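Local coordinates for BH2163 protein (Bacillus halodurans, PDB 5C6O), which probably exports drugs and other xenobiotics across the cell membrane as an antiporter of the MATE multidrug efflux family, and is blocked by verapamil, at the 4YH site. Numbering follows the deposited sequence.

The 4YH site. Residues 33, 36-37, 60, 63-64, 67, 150, 154, 252, 283. With 4YH ((2S)-2-(3,4-dimethoxyphenyl)-5-{[2-(3,4-dimethoxyphenyl)ethyl](methyl)amino}-2-(propan-2-yl)pentanenitrile), chain B.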
# COMPACT_ATOMS: atom_id res chain seq x y z
N MET A 33 -11.46 4.53 2.49
CA MET A 33 -10.83 5.23 1.41
C MET A 33 -11.07 4.47 0.12
O MET A 33 -11.35 5.07 -0.90
CB MET A 33 -9.34 5.40 1.68
CG MET A 33 -8.77 6.70 1.14
SD MET A 33 -6.99 6.60 0.88
CE MET A 33 -6.87 5.10 -0.13
N TYR A 36 -13.97 5.95 -1.38
CA TYR A 36 -13.61 7.14 -2.14
C TYR A 36 -13.14 6.86 -3.57
O TYR A 36 -13.50 7.58 -4.47
CB TYR A 36 -12.56 8.01 -1.45
CG TYR A 36 -11.77 8.86 -2.46
CD1 TYR A 36 -12.16 10.16 -2.74
CD2 TYR A 36 -10.66 8.34 -3.14
CE1 TYR A 36 -11.46 10.93 -3.66
CE2 TYR A 36 -9.95 9.11 -4.05
CZ TYR A 36 -10.35 10.41 -4.31
OH TYR A 36 -9.65 11.18 -5.23
N ASN A 37 -12.30 5.86 -3.76
CA ASN A 37 -11.95 5.48 -5.09
C ASN A 37 -13.23 5.36 -5.87
O ASN A 37 -13.76 6.37 -6.36
CB ASN A 37 -11.28 4.12 -5.09
CG ASN A 37 -10.45 3.91 -6.34
OD1 ASN A 37 -10.17 2.78 -6.74
ND2 ASN A 37 -10.05 5.01 -6.98
N PHE A 60 -1.52 6.97 -12.76
CA PHE A 60 -1.34 6.25 -11.50
C PHE A 60 0.13 5.93 -11.13
O PHE A 60 0.67 6.52 -10.19
CB PHE A 60 -2.21 4.99 -11.47
CG PHE A 60 -2.32 4.36 -10.10
CD1 PHE A 60 -3.41 4.64 -9.28
CD2 PHE A 60 -1.33 3.50 -9.63
CE1 PHE A 60 -3.52 4.06 -8.03
CE2 PHE A 60 -1.43 2.92 -8.37
CZ PHE A 60 -2.52 3.20 -7.57
N MET A 63 2.28 8.36 -9.30
CA MET A 63 2.01 8.64 -7.90
C MET A 63 2.63 7.54 -7.05
O MET A 63 3.22 7.79 -6.00
CB MET A 63 0.52 8.64 -7.66
CG MET A 63 -0.24 9.65 -8.48
SD MET A 63 -1.94 9.58 -7.91
CE MET A 63 -1.78 10.42 -6.34
N MET A 64 2.50 6.31 -7.51
CA MET A 64 3.04 5.19 -6.79
C MET A 64 4.55 5.31 -6.67
O MET A 64 5.12 4.86 -5.70
CB MET A 64 2.67 3.89 -7.49
CG MET A 64 3.21 2.65 -6.81
SD MET A 64 2.32 2.25 -5.31
CE MET A 64 0.93 1.34 -5.98
N MET A 67 4.98 7.90 -3.61
CA MET A 67 4.54 7.25 -2.38
C MET A 67 5.33 5.98 -1.98
O MET A 67 5.51 5.72 -0.79
CB MET A 67 3.06 6.97 -2.46
CG MET A 67 2.49 6.44 -1.17
SD MET A 67 1.43 5.06 -1.61
CE MET A 67 2.44 4.17 -2.79
N PHE A 150 1.00 14.98 0.64
CA PHE A 150 0.79 13.64 0.21
C PHE A 150 1.68 12.68 0.98
O PHE A 150 1.18 11.72 1.58
CB PHE A 150 1.05 13.59 -1.29
CG PHE A 150 0.58 12.34 -1.94
CD1 PHE A 150 -0.64 12.31 -2.61
CD2 PHE A 150 1.34 11.19 -1.88
CE1 PHE A 150 -1.08 11.14 -3.20
CE2 PHE A 150 0.91 10.02 -2.48
CZ PHE A 150 -0.30 9.99 -3.14
N PHE A 154 1.13 9.75 4.62
CA PHE A 154 1.31 8.29 4.57
C PHE A 154 2.45 7.93 5.48
O PHE A 154 2.48 6.84 6.07
CB PHE A 154 1.60 7.76 3.16
CG PHE A 154 0.45 7.91 2.22
CD1 PHE A 154 0.64 8.55 1.01
CD2 PHE A 154 -0.82 7.44 2.55
CE1 PHE A 154 -0.41 8.71 0.12
CE2 PHE A 154 -1.88 7.61 1.67
CZ PHE A 154 -1.67 8.24 0.45
N GLN A 252 6.79 -1.98 -4.12
CA GLN A 252 5.99 -1.10 -4.96
C GLN A 252 6.62 -1.01 -6.35
O GLN A 252 6.13 -1.63 -7.30
CB GLN A 252 5.84 0.28 -4.33
CG GLN A 252 5.03 0.29 -3.04
CD GLN A 252 3.81 -0.62 -3.08
OE1 GLN A 252 3.09 -0.68 -4.09
NE2 GLN A 252 3.57 -1.35 -1.97
N ARG A 283 -9.03 -2.58 -7.77
CA ARG A 283 -9.65 -2.32 -6.49
C ARG A 283 -10.66 -3.40 -6.07
O ARG A 283 -11.34 -3.24 -5.05
CB ARG A 283 -10.28 -0.92 -6.49
CG ARG A 283 -9.42 0.14 -7.17
CD ARG A 283 -9.64 0.16 -8.68
NE ARG A 283 -9.39 1.47 -9.26
CZ ARG A 283 -10.30 2.18 -9.93
NH1 ARG A 283 -11.53 1.70 -10.12
NH2 ARG A 283 -9.97 3.37 -10.41
C30 4YH B . -0.34 -1.25 -3.46
O19 4YH B . -0.72 -1.08 -2.03
C6 4YH B . -0.47 0.19 -1.58
C5 4YH B . -1.35 1.25 -1.85
C9 4YH B . 0.69 0.41 -0.83
O23 4YH B . 1.55 -0.63 -0.58
C32 4YH B . 0.96 -1.83 0.30
C13 4YH B . 0.96 1.69 -0.36
C11 4YH B . 0.07 2.74 -0.64
C2 4YH B . -1.10 2.55 -1.39
C1 4YH B . -2.05 3.60 -1.70
C15 4YH B . -2.64 4.26 -0.40
C29 4YH B . -3.50 5.52 -0.65
C28 4YH B . -1.59 4.52 0.70
C3 4YH B . -3.17 2.91 -2.33
N4 4YH B . -4.11 2.37 -2.84
C22 4YH B . -1.53 4.52 -2.85
C26 4YH B . -1.13 5.98 -2.53
C25 4YH B . -2.06 6.99 -3.22
N8 4YH B . -1.70 7.36 -4.60
C27 4YH B . -0.41 6.83 -5.08
C16 4YH B . -2.81 6.96 -5.48
C21 4YH B . -3.94 8.01 -5.49
C17 4YH B . -5.18 7.43 -5.28
C12 4YH B . -5.76 6.62 -6.27
C18 4YH B . -5.84 7.68 -4.08
C14 4YH B . -7.09 7.11 -3.86
C10 4YH B . -7.67 6.29 -4.83
O24 4YH B . -8.88 5.73 -4.61
C33 4YH B . -8.87 5.09 -3.31
C7 4YH B . -7.01 6.04 -6.05
O20 4YH B . -7.62 5.23 -6.98
C31 4YH B . -7.16 5.40 -8.36
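Verapamil (4YH), an inhibitor of the pump, lies folded in a membrane-embedded pocket lined by helices 25-44, 51-83, 147-163 and 238-259. The pocket appears to select by shape and apolar surface more than by polar matching, as would suit a multidrug transporter. Methionines fit because their unbranched, polarisable thioethers can mould to varied ligands. Met63 lays SD and CE along the linker, CE reaching 4YH C21 at 3.3 Å. From helix 25-44, Met33 bends at its last torsion (chi3 52°), so its CE meets isopropyl 4YH C29 at 3.4 Å. Around the dimethoxyphenyl ring on the quaternary carbon, Met67, bent at chi2 and chi3, brings CE to 4YH C11 at 3.5 Å, and Met64 CE lies 3.8 Å from methoxy 4YH C30. Aromatic residues supply rigid, flat apolar walls. Isopropyl 4YH C28 sits over the Phe154 face, 3.7 Å from its centroid, a CH-pi contact. Phe150 (chi1 -167°) presents its rim: CZ is 3.3 Å from tertiary amine 4YH N8, which, if protonated, would meet a ring edge rather than a face. Phe60 CE1 packs against C12 of the ethyl-arm dimethoxyphenyl ring, which carries O20 and O24; this ring's C10 lies in plane at the Tyr36 edge. Amides could offer N-H to methoxy oxygens, but the modelled N-H groups of Asn37 and Gln252 point away and 4YH is poorly ordered, so no firm hydrogen bond can be assigned. Asn37 OD1 lies 2.9 Å above the Arg283 guanidinium plane, offset towards its rim.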